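Side-chain contacts in alpha-tubulin N-acetyltransferase (Danio rerio, PDB 4H6U), which catalyses transfer of an acetyl group from acetyl coenzyme A to alpha-tubulin: residues Glu136-Met141 with Leu162-Lys167; Tyr169-Ser174 with Val182-Phe187. The protein carries 1 engineered substitution. All coordinates share one frame; numbering follows the deposited sequence.

How the contacts relate
Contact 1 joins helix 133-145 to helix 159-168 beside the bound acetyl coenzyme A; contact 2 follows it along the chain and ties the loop after helix 159-168 to the residues that leave strand 181-182. Their centres lie about 13 Å apart, and contact 1 is the deeper, its centre about 8 Å from the centre of the chain, against about 17 Å for that of contact 2. Two probable hydrogen bonds link them directly, Asp139 OD1 to Tyr169 OH at 2.8 Å and Leu165 O to Leu171 N at 3.2 Å. Tyr154, on strand 153-155 of the six-stranded mixed sheet, touches side chains of both, so the two contacts share one residue of the sheet.

Contact 1. Residues Glu136-Met141 with Leu162-Lys167; sequences ELFDFM and LSFLEK. With ACO (acetyl coenzyme *a), chain C.
Phe138 and Phe164 carry the helix-to-helix packing as an edge-to-face, or T-shaped, aromatic pair. The ring centroids are 5.5 Å apart and the planes stand at 86°, with the edge of Phe164 directed at the face of Phe138. Phe164 CE1 sits over that face toward its rim, 3.9 Å from Phe138 CG. Both side chains place CG anti to the backbone N (chi1 -163° for Phe138 and 169° for Phe164), which sends the two rings into the gap between the helices.

Aliphatic contacts extend the pair. Phe138 CB lies near the plane of the Phe164 ring, at its edge, 3.9 Å from Phe164 CZ. Farther along, Leu165 brings a single methyl, CD2, to 4.0 Å from Phe138 CZ, the two side chains crossing at about a right angle. The contact is small, 121 Å² in all, but its three touching residues are buried.

The polar bonds of segment 162-167 described here go to the cofactor. Lys167 NZ donates a hydrogen bond to the 3'-phosphate oxygen O8A at 2.9 Å, after a bend at chi3, and its charge probably steadies that phosphate. Ser163 OG is hydrogen-bonded to the ribose hydroxyl O2B at 3.0 Å, and the adenine nitrogen N3A is also close by. Phe164 CD2 packs 3.6 Å from the pyrophosphate bridging oxygen O3A, so one ring serves both the helix pair and the pocket.

Tyr169 adds a third ring, edge-to-face with Phe138 and also meeting Phe164, while Phe122 of strand 117-124 meets Phe164 edge-to-face. Tyr154 of strand 153-155 touches both Phe138 and Leu165, and Leu137 and Met141 seat helix 133-145 on strands 75-81 and 90-99.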
ATOM      1  N   GLU A 136      12.358 -15.232  -7.570  1.00 33.23           N
ATOM      2  CA  GLU A 136      11.709 -15.922  -6.459  1.00 36.13           C
ATOM      3  C   GLU A 136      10.412 -15.188  -6.065  1.00 36.97           C
ATOM      4  O   GLU A 136       9.393 -15.824  -5.893  1.00 39.87           O
ATOM      5  CB  GLU A 136      12.655 -16.088  -5.253  1.00 38.30           C
ATOM      6  CG  GLU A 136      12.101 -17.057  -4.235  1.00 34.99           C
ATOM      7  CD  GLU A 136      13.030 -17.356  -3.064  1.00 44.37           C
ATOM      8  OE1 GLU A 136      14.018 -16.625  -2.843  1.00 40.97           O
ATOM      9  OE2 GLU A 136      12.710 -18.296  -2.307  1.00 48.89           O
ATOM     10  N   LEU A 137      10.429 -13.866  -5.942  1.00 39.28           N
ATOM     11  CA  LEU A 137       9.210 -13.125  -5.600  1.00 40.81           C
ATOM     12  C   LEU A 137       8.115 -13.242  -6.639  1.00 40.55           C
ATOM     13  O   LEU A 137       6.937 -13.432  -6.304  1.00 43.46           O
ATOM     14  CB  LEU A 137       9.498 -11.640  -5.439  1.00 41.23           C
ATOM     15  CG  LEU A 137       9.486 -11.141  -4.012  1.00 44.29           C
ATOM     16  CD1 LEU A 137       9.576  -9.632  -3.997  1.00 40.46           C
ATOM     17  CD2 LEU A 137       8.229 -11.606  -3.257  1.00 45.14           C
ATOM     18  N   PHE A 138       8.500 -13.020  -7.895  1.00 36.11           N
ATOM     19  CA  PHE A 138       7.553 -13.026  -8.987  1.00 35.93           C
ATOM     20  C   PHE A 138       6.921 -14.432  -9.059  1.00 37.81           C
ATOM     21  O   PHE A 138       5.704 -14.577  -9.060  1.00 39.22           O
ATOM     22  CB  PHE A 138       8.268 -12.628 -10.286  1.00 36.35           C
ATOM     23  CG  PHE A 138       7.357 -12.198 -11.400  1.00 39.44           C
ATOM     24  CD1 PHE A 138       6.620 -11.028 -11.326  1.00 43.41           C
ATOM     25  CD2 PHE A 138       7.263 -12.969 -12.552  1.00 36.91           C
ATOM     26  CE1 PHE A 138       5.763 -10.631 -12.386  1.00 36.86           C
ATOM     27  CE2 PHE A 138       6.433 -12.586 -13.627  1.00 35.53           C
ATOM     28  CZ  PHE A 138       5.678 -11.404 -13.528  1.00 33.58           C
ATOM     29  N   ASP A 139       7.734 -15.465  -9.036  1.00 37.75           N
ATOM     30  CA  ASP A 139       7.207 -16.831  -9.040  1.00 41.66           C
ATOM     31  C   ASP A 139       6.245 -17.096  -7.871  1.00 39.81           C
ATOM     32  O   ASP A 139       5.179 -17.665  -8.058  1.00 44.87           O
ATOM     33  CB  ASP A 139       8.338 -17.867  -9.010  1.00 39.10           C
ATOM     34  CG  ASP A 139       9.063 -17.997 -10.349  1.00 45.26           C
ATOM     35  OD1 ASP A 139       8.601 -17.410 -11.359  1.00 44.90           O
ATOM     36  OD2 ASP A 139      10.091 -18.721 -10.399  1.00 50.83           O
ATOM     37  N   PHE A 140       6.579 -16.620  -6.676  1.00 33.13           N
ATOM     38  CA  PHE A 140       5.684 -16.812  -5.554  1.00 34.96           C
ATOM     39  C   PHE A 140       4.314 -16.142  -5.803  1.00 36.50           C
ATOM     40  O   PHE A 140       3.259 -16.745  -5.557  1.00 34.35           O
ATOM     41  CB  PHE A 140       6.317 -16.294  -4.269  1.00 36.33           C
ATOM     42  CG  PHE A 140       5.486 -16.573  -3.044  1.00 42.07           C
ATOM     43  CD1 PHE A 140       5.707 -17.702  -2.293  1.00 40.82           C
ATOM     44  CD2 PHE A 140       4.428 -15.734  -2.700  1.00 42.37           C
ATOM     45  CE1 PHE A 140       4.926 -17.993  -1.163  1.00 44.82           C
ATOM     46  CE2 PHE A 140       3.624 -16.000  -1.593  1.00 41.48           C
ATOM     47  CZ  PHE A 140       3.863 -17.143  -0.818  1.00 47.83           C
ATOM     48  N   MET A 141       4.331 -14.928  -6.334  1.00 35.85           N
ATOM     49  CA  MET A 141       3.085 -14.194  -6.614  1.00 37.01           C
ATOM     50  C   MET A 141       2.258 -14.940  -7.684  1.00 38.39           C
ATOM     51  O   MET A 141       1.065 -15.165  -7.516  1.00 41.52           O
ATOM     52  CB  MET A 141       3.407 -12.756  -7.050  1.00 35.69           C
ATOM     53  CG  MET A 141       2.190 -11.882  -7.410  1.00 38.28           C
ATOM     54  SD  MET A 141       1.686 -12.052  -9.146  1.00 40.00           S
ATOM     55  CE  MET A 141       3.107 -11.435  -9.997  1.00 30.75           C
ATOM     56  N   LEU A 162      11.573  -4.853 -17.736  1.00 30.19           N
ATOM     57  CA  LEU A 162      11.214  -5.300 -19.064  1.00 32.81           C
ATOM     58  C   LEU A 162      12.163  -6.421 -19.471  1.00 37.80           C
ATOM     59  O   LEU A 162      11.731  -7.464 -19.950  1.00 41.25           O
ATOM     60  CB  LEU A 162      11.246  -4.135 -20.082  1.00 32.28           C
ATOM     61  CG  LEU A 162      10.055  -3.191 -20.009  1.00 35.41           C
ATOM     62  CD1 LEU A 162      10.244  -1.981 -20.904  1.00 34.18           C
ATOM     63  CD2 LEU A 162       8.803  -3.919 -20.404  1.00 36.04           C
ATOM     64  N   SER A 163      13.455  -6.159 -19.296  1.00 37.24           N
ATOM     65  CA  SER A 163      14.518  -7.125 -19.531  1.00 36.58           C
ATOM     66  C   SER A 163      14.216  -8.440 -18.809  1.00 36.10           C
ATOM     67  O   SER A 163      14.337  -9.537 -19.394  1.00 34.50           O
ATOM     68  CB  SER A 163      15.847  -6.550 -19.034  1.00 35.00           C
ATOM     69  OG  SER A 163      16.906  -7.462 -19.209  1.00 37.08           O
ATOM     70  N   PHE A 164      13.823  -8.299 -17.537  1.00 33.47           N
ATOM     71  CA  PHE A 164      13.486  -9.420 -16.664  1.00 33.71           C
ATOM     72  C   PHE A 164      12.366 -10.252 -17.304  1.00 37.14           C
ATOM     73  O   PHE A 164      12.537 -11.470 -17.530  1.00 37.41           O
ATOM     74  CB  PHE A 164      13.084  -8.842 -15.287  1.00 33.39           C
ATOM     75  CG  PHE A 164      12.462  -9.830 -14.328  1.00 30.23           C
ATOM     76  CD1 PHE A 164      11.085  -9.944 -14.240  1.00 30.26           C
ATOM     77  CD2 PHE A 164      13.258 -10.572 -13.452  1.00 31.62           C
ATOM     78  CE1 PHE A 164      10.487 -10.824 -13.352  1.00 31.96           C
ATOM     79  CE2 PHE A 164      12.690 -11.475 -12.549  1.00 33.21           C
ATOM     80  CZ  PHE A 164      11.281 -11.604 -12.489  1.00 33.81           C
ATOM     81  N   LEU A 165      11.275  -9.565 -17.686  1.00 33.87           N
ATOM     82  CA  LEU A 165      10.128 -10.192 -18.367  1.00 35.61           C
ATOM     83  C   LEU A 165      10.480 -10.852 -19.704  1.00 35.97           C
ATOM     84  O   LEU A 165      10.094 -11.994 -19.985  1.00 36.76           O
ATOM     85  CB  LEU A 165       9.014  -9.139 -18.579  1.00 34.03           C
ATOM     86  CG  LEU A 165       8.413  -8.639 -17.257  1.00 33.76           C
ATOM     87  CD1 LEU A 165       7.514  -7.437 -17.451  1.00 31.41           C
ATOM     88  CD2 LEU A 165       7.642  -9.774 -16.544  1.00 31.50           C
ATOM     89  N   GLU A 166      11.287 -10.168 -20.492  1.00 34.75           N
ATOM     90  CA  GLU A 166      11.653 -10.678 -21.804  1.00 38.37           C
ATOM     91  C   GLU A 166      12.579 -11.907 -21.711  1.00 42.08           C
ATOM     92  O   GLU A 166      12.377 -12.897 -22.419  1.00 44.14           O
ATOM     93  CB  GLU A 166      12.292  -9.548 -22.646  1.00 38.76           C
ATOM     94  CG  GLU A 166      11.395  -8.247 -22.736  1.00 56.17           C
ATOM     95  CD  GLU A 166      12.090  -7.005 -23.334  1.00 50.41           C
ATOM     96  OE1 GLU A 166      13.311  -6.831 -23.142  1.00 49.80           O
ATOM     97  OE2 GLU A 166      11.416  -6.202 -24.003  1.00 47.93           O
ATOM     98  N   LYS A 167      13.580 -11.835 -20.831  1.00 41.71           N
ATOM     99  CA  LYS A 167      14.614 -12.880 -20.702  1.00 40.67           C
ATOM    100  C   LYS A 167      14.178 -14.082 -19.851  1.00 42.09           C
ATOM    101  O   LYS A 167      14.491 -15.206 -20.185  1.00 48.27           O
ATOM    102  CB  LYS A 167      15.886 -12.263 -20.138  1.00 38.76           C
ATOM    103  CG  LYS A 167      16.497 -11.299 -21.102  1.00 40.87           C
ATOM    104  CD  LYS A 167      17.642 -10.486 -20.536  1.00 38.40           C
ATOM    105  CE  LYS A 167      18.969 -11.120 -20.814  1.00 41.88           C
ATOM    106  NZ  LYS A 167      20.057 -10.134 -20.606  1.00 53.85           N
TER
HETATM  107  N1A ACO C 201      20.279  -4.747 -16.395  1.00 41.10           N
HETATM  108  C2A ACO C 201      19.460  -5.519 -17.192  1.00 37.01           C
HETATM  109  N3A ACO C 201      18.650  -6.481 -16.804  1.00 38.24           N
HETATM  110  C4A ACO C 201      18.676  -6.763 -15.431  1.00 34.00           C
HETATM  111  C5A ACO C 201      19.488  -6.076 -14.507  1.00 33.57           C
HETATM  112  C6A ACO C 201      20.305  -5.028 -15.060  1.00 38.00           C
HETATM  113  N6A ACO C 201      21.143  -4.251 -14.328  1.00 38.88           N
HETATM  114  N7A ACO C 201      19.256  -6.623 -13.211  1.00 39.11           N
HETATM  115  C8A ACO C 201      18.336  -7.643 -13.384  1.00 37.68           C
HETATM  116  N9A ACO C 201      17.988  -7.736 -14.747  1.00 32.88           N
HETATM  117  C1B ACO C 201      17.087  -8.612 -15.458  1.00 33.01           C
HETATM  118  C2B ACO C 201      17.765  -9.378 -16.584  1.00 34.40           C
HETATM  119  O2B ACO C 201      16.838  -9.898 -17.495  1.00 40.24           O
HETATM  120  C3B ACO C 201      18.330 -10.576 -15.707  1.00 42.98           C
HETATM  121  O3B ACO C 201      18.613 -11.642 -16.401  1.00 45.76           O
HETATM  122  P3B ACO C 201      20.380 -11.761 -16.893  1.00 39.71           P
HETATM  123  O7A ACO C 201      20.243 -13.094 -17.564  1.00 40.55           O
HETATM  124  O8A ACO C 201      20.453 -10.545 -17.784  1.00 41.04           O
HETATM  125  O9A ACO C 201      21.102 -11.685 -15.585  1.00 42.91           O
HETATM  126  C4B ACO C 201      17.186 -10.832 -14.767  1.00 38.86           C
HETATM  127  O4B ACO C 201      16.533  -9.541 -14.557  1.00 36.18           O
HETATM  128  C5B ACO C 201      17.731 -11.446 -13.476  1.00 35.11           C
HETATM  129  O5B ACO C 201      16.821 -12.240 -12.815  1.00 35.73           O
HETATM  130  P1A ACO C 201      16.665 -12.019 -11.171  1.00 33.57           P
HETATM  131  O1A ACO C 201      15.642 -13.022 -10.777  1.00 31.82           O
HETATM  132  O2A ACO C 201      18.031 -11.923 -10.522  1.00 32.55           O
HETATM  133  O3A ACO C 201      15.940 -10.526 -11.050  1.00 34.24           O
HETATM  134  P2A ACO C 201      16.337  -9.481  -9.953  1.00 37.29           P
HETATM  135  O4A ACO C 201      16.203  -9.977  -8.554  1.00 43.27           O
HETATM  136  O5A ACO C 201      17.453  -8.564 -10.312  1.00 38.42           O
HETATM  137  O6A ACO C 201      14.852  -8.409  -9.965  1.00 38.42           O
HETATM  138  CBP ACO C 201      14.087  -6.365 -10.870  1.00 40.62           C
HETATM  139  CCP ACO C 201      14.429  -7.826 -11.139  1.00 38.03           C
HETATM  140  CDP ACO C 201      13.633  -5.633 -12.142  1.00 37.30           C
HETATM  141  CEP ACO C 201      12.994  -6.266  -9.760  1.00 29.03           C
HETATM  142  CAP ACO C 201      15.398  -5.730 -10.306  1.00 42.82           C
HETATM  143  OAP ACO C 201      16.491  -5.750 -11.201  1.00 44.31           O
HETATM  144  C9P ACO C 201      15.158  -4.348  -9.629  1.00 52.29           C
HETATM  145  O9P ACO C 201      14.647  -4.332  -8.534  1.00 55.38           O
HETATM  146  N8P ACO C 201      15.367  -3.081 -10.062  1.00 52.53           N
HETATM  147  C7P ACO C 201      15.896  -2.568 -11.231  1.00 50.93           C
HETATM  148  C6P ACO C 201      15.481  -1.028 -11.435  1.00140.08           C
HETATM  149  C5P ACO C 201      14.017  -0.591 -11.033  1.00 62.16           C
HETATM  150  O5P ACO C 201      13.775   0.550 -10.607  1.00 59.11           O
HETATM  151  N4P ACO C 201      12.946  -1.536 -11.174  1.00 68.17           N
HETATM  152  C3P ACO C 201      11.472  -1.283 -10.868  1.00 72.38           C
HETATM  153  C2P ACO C 201      10.364  -2.024 -11.733  1.00 92.53           C
HETATM  154  S1P ACO C 201       8.984  -1.030 -12.697  1.00 71.06           S
HETATM  155  C   ACO C 201       7.463  -1.305 -11.781  1.00 40.76           C
HETATM  156  O   ACO C 201       7.573  -1.616 -10.655  1.00 43.07           O
HETATM  157  CH3 ACO C 201       6.292  -1.877 -12.547  1.00 48.70           C

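Contact 2. Residues Tyr169-Ser174 with Val182-Phe187; sequences YDLRNS and VVFAGF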
ATOM      1  N   TYR A 169      10.761 -14.772 -18.665  1.00 39.93           N
ATOM      2  CA  TYR A 169       9.371 -15.227 -18.870  1.00 40.93           C
ATOM      3  C   TYR A 169       8.935 -15.239 -20.349  1.00 45.81           C
ATOM      4  O   TYR A 169       7.771 -15.474 -20.648  1.00 48.53           O
ATOM      5  CB  TYR A 169       8.397 -14.425 -17.965  1.00 39.71           C
ATOM      6  CG  TYR A 169       8.757 -14.641 -16.499  1.00 39.10           C
ATOM      7  CD1 TYR A 169       8.154 -15.635 -15.749  1.00 38.43           C
ATOM      8  CD2 TYR A 169       9.765 -13.912 -15.908  1.00 34.74           C
ATOM      9  CE1 TYR A 169       8.520 -15.864 -14.443  1.00 39.64           C
ATOM     10  CE2 TYR A 169      10.136 -14.129 -14.610  1.00 35.72           C
ATOM     11  CZ  TYR A 169       9.521 -15.106 -13.879  1.00 38.19           C
ATOM     12  OH  TYR A 169       9.921 -15.308 -12.575  1.00 45.03           O
ATOM     13  N   ASP A 170       9.873 -14.983 -21.266  1.00 48.47           N
ATOM     14  CA  ASP A 170       9.592 -14.976 -22.704  1.00 49.24           C
ATOM     15  C   ASP A 170       8.452 -14.038 -23.137  1.00 44.25           C
ATOM     16  O   ASP A 170       7.731 -14.307 -24.103  1.00 41.02           O
ATOM     17  CB  ASP A 170       9.306 -16.390 -23.166  1.00 59.40           C
ATOM     18  CG  ASP A 170      10.507 -17.260 -23.026  1.00 76.11           C
ATOM     19  OD1 ASP A 170      11.602 -16.667 -22.900  1.00 81.13           O
ATOM     20  OD2 ASP A 170      10.370 -18.508 -23.018  1.00 83.54           O
ATOM     21  N   LEU A 171       8.302 -12.947 -22.414  1.00 39.88           N
ATOM     22  CA  LEU A 171       7.302 -11.940 -22.762  1.00 42.80           C
ATOM     23  C   LEU A 171       7.959 -10.910 -23.684  1.00 44.83           C
ATOM     24  O   LEU A 171       8.572  -9.968 -23.224  1.00 42.29           O
ATOM     25  CB  LEU A 171       6.730 -11.278 -21.504  1.00 42.33           C
ATOM     26  CG  LEU A 171       5.892 -12.160 -20.588  1.00 45.44           C
ATOM     27  CD1 LEU A 171       5.118 -11.300 -19.615  1.00 45.38           C
ATOM     28  CD2 LEU A 171       4.941 -13.006 -21.391  1.00 48.79           C
ATOM     29  N   ARG A 172       7.759 -11.080 -24.984  1.00 50.33           N
ATOM     30  CA  ARG A 172       8.474 -10.325 -26.009  1.00 53.84           C
ATOM     31  C   ARG A 172       7.580  -9.401 -26.841  1.00 49.15           C
ATOM     32  O   ARG A 172       8.004  -8.324 -27.243  1.00 50.07           O
ATOM     33  CB  ARG A 172       9.183 -11.294 -26.951  1.00 58.79           C
ATOM     34  CG  ARG A 172      10.411 -11.874 -26.283  1.00 65.51           C
ATOM     35  CD  ARG A 172      11.091 -12.985 -27.067  1.00 73.65           C
ATOM     36  NE  ARG A 172      12.179 -13.515 -26.250  1.00 80.02           N
ATOM     37  CZ  ARG A 172      12.133 -14.643 -25.546  1.00 81.48           C
ATOM     38  NH1 ARG A 172      11.060 -15.432 -25.583  1.00 83.20           N
ATOM     39  NH2 ARG A 172      13.192 -14.991 -24.824  1.00 81.23           N
ATOM     40  N   ASN A 173       6.386  -9.878 -27.154  1.00 40.22           N
ATOM     41  CA  ASN A 173       5.488  -9.182 -28.032  1.00 42.43           C
ATOM     42  C   ASN A 173       4.487  -8.348 -27.295  1.00 40.78           C
ATOM     43  O   ASN A 173       3.515  -8.858 -26.756  1.00 45.19           O
ATOM     44  CB  ASN A 173       4.776 -10.190 -28.900  1.00 42.96           C
ATOM     45  CG  ASN A 173       5.734 -10.956 -29.768  1.00 49.03           C
ATOM     46  OD1 ASN A 173       6.630 -10.385 -30.399  1.00 53.70           O
ATOM     47  ND2 ASN A 173       5.571 -12.268 -29.781  1.00 49.44           N
ATOM     48  N   SER A 174       4.705  -7.046 -27.349  1.00 36.31           N
ATOM     49  CA  SER A 174       3.848  -6.096 -26.663  1.00 35.97           C
ATOM     50  C   SER A 174       2.748  -5.661 -27.613  1.00 34.87           C
ATOM     51  O   SER A 174       2.943  -5.567 -28.814  1.00 34.49           O
ATOM     52  CB  SER A 174       4.664  -4.879 -26.194  1.00 34.78           C
ATOM     53  OG  SER A 174       3.812  -3.921 -25.603  1.00 38.23           O
ATOM     54  N   VAL A 182       1.666  -1.881 -19.895  1.00 37.09           N
ATOM     55  CA  VAL A 182       2.172  -2.788 -20.885  1.00 30.75           C
ATOM     56  C   VAL A 182       1.470  -4.155 -20.747  1.00 30.86           C
ATOM     57  O   VAL A 182       1.272  -4.679 -19.642  1.00 32.00           O
ATOM     58  CB  VAL A 182       3.679  -2.947 -20.744  1.00 31.22           C
ATOM     59  CG1 VAL A 182       4.176  -4.046 -21.676  1.00 29.91           C
ATOM     60  CG2 VAL A 182       4.352  -1.640 -21.045  1.00 29.45           C
ATOM     61  N   VAL A 183       1.045  -4.678 -21.884  1.00 29.69           N
ATOM     62  CA  VAL A 183       0.443  -5.981 -21.966  1.00 34.40           C
ATOM     63  C   VAL A 183       0.991  -6.688 -23.189  1.00 35.82           C
ATOM     64  O   VAL A 183       1.347  -6.054 -24.186  1.00 33.94           O
ATOM     65  CB  VAL A 183      -1.097  -5.925 -22.053  1.00 35.16           C
ATOM     66  CG1 VAL A 183      -1.667  -5.225 -20.856  1.00 39.32           C
ATOM     67  CG2 VAL A 183      -1.514  -5.267 -23.318  1.00 37.06           C
ATOM     68  N   PHE A 184       1.101  -8.008 -23.091  1.00 38.34           N
ATOM     69  CA  PHE A 184       1.685  -8.771 -24.176  1.00 37.92           C
ATOM     70  C   PHE A 184       0.642  -9.579 -24.949  1.00 35.39           C
ATOM     71  O   PHE A 184      -0.492  -9.735 -24.508  1.00 33.37           O
ATOM     72  CB  PHE A 184       2.796  -9.657 -23.652  1.00 35.11           C
ATOM     73  CG  PHE A 184       3.944  -8.896 -23.036  1.00 34.96           C
ATOM     74  CD1 PHE A 184       5.081  -8.595 -23.776  1.00 33.24           C
ATOM     75  CD2 PHE A 184       3.855  -8.452 -21.715  1.00 34.89           C
ATOM     76  CE1 PHE A 184       6.165  -7.896 -23.202  1.00 34.50           C
ATOM     77  CE2 PHE A 184       4.913  -7.785 -21.107  1.00 36.79           C
ATOM     78  CZ  PHE A 184       6.100  -7.496 -21.861  1.00 36.79           C
ATOM     79  N   ALA A 185       1.055 -10.100 -26.096  1.00 35.56           N
ATOM     80  CA  ALA A 185       0.139 -10.755 -27.022  1.00 39.01           C
ATOM     81  C   ALA A 185      -0.754 -11.788 -26.314  1.00 46.34           C
ATOM     82  O   ALA A 185      -1.972 -11.783 -26.504  1.00 50.56           O
ATOM     83  CB  ALA A 185       0.916 -11.390 -28.161  1.00 35.53           C
ATOM     84  N   GLY A 186      -0.146 -12.615 -25.455  1.00 45.23           N
ATOM     85  CA  GLY A 186      -0.813 -13.709 -24.772  1.00 43.59           C
ATOM     86  C   GLY A 186      -1.996 -13.291 -23.923  1.00 45.40           C
ATOM     87  O   GLY A 186      -2.822 -14.117 -23.542  1.00 51.38           O
ATOM     88  N   PHE A 187      -1.999 -12.022 -23.536  1.00 42.61           N
ATOM     89  CA  PHE A 187      -3.048 -11.418 -22.734  1.00 43.73           C
ATOM     90  C   PHE A 187      -4.420 -11.592 -23.401  1.00 49.99           C
ATOM     91  O   PHE A 187      -5.445 -11.728 -22.727  1.00 48.13           O
ATOM     92  CB  PHE A 187      -2.704  -9.939 -22.543  1.00 41.45           C
ATOM     93  CG  PHE A 187      -3.654  -9.178 -21.687  1.00 39.56           C
ATOM     94  CD1 PHE A 187      -3.415  -9.071 -20.308  1.00 34.37           C
ATOM     95  CD2 PHE A 187      -4.786  -8.590 -22.232  1.00 40.46           C
ATOM     96  CE1 PHE A 187      -4.273  -8.369 -19.472  1.00 33.21           C
ATOM     97  CE2 PHE A 187      -5.673  -7.852 -21.424  1.00 37.99           C
ATOM     98  CZ  PHE A 187      -5.433  -7.758 -20.023  1.00 36.41           C
TER
HETATM   99  O   HOH W   1       1.912  -2.916 -24.250  1.00 32.27           O
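Phe184 has 100 Å² of its surface buried by segment 169-174, and Leu171 is its main side-chain partner. Leu171 CB stands over the centre of the Phe184 ring, 3.7 Å from the centroid and only 5° off the ring normal, a well-aligned CH-pi contact. Its CD1 methyl continues across to Phe184 CD2 at 3.8 Å. The ring is brought beneath Leu171 by a first torsion of -62°, with CG anti to the carbonyl carbon. Backbone oxygens also approach Phe184: Leu171 O lies 3.2 Å from Phe184 CE1, and Asn173 O lies at the ring edge.

Asn173 contributes mainly through its backbone. Its carbonyl oxygen accepts a hydrogen bond from Ala185 N at 2.8 Å with an N-H...O angle of 146°, and the donor sits nearly in line with the C=O. The same oxygen receives a CA-H...O contact from Phe184 CA. Ser174 and Phe184 form a single beta bridge, their CA atoms 4.2 Å apart, and Val183 N donates a hydrogen bond to a water. An alanine in place of Phe184 would lose the ring under Leu171 and is likely to open a gap there, leaving Leu171 CB and CD1 without their aromatic partner.

Val182 bonds through its backbone to Tyr154, whose side chain also touches Leu171 and Phe184. The arrangement is thus loop packing at the edge of a GNAT fold: the connection leaving helix 159-168 is pinned to the chain just beyond strand 181-182, an outermost strand, within this chain, of the mixed sheet.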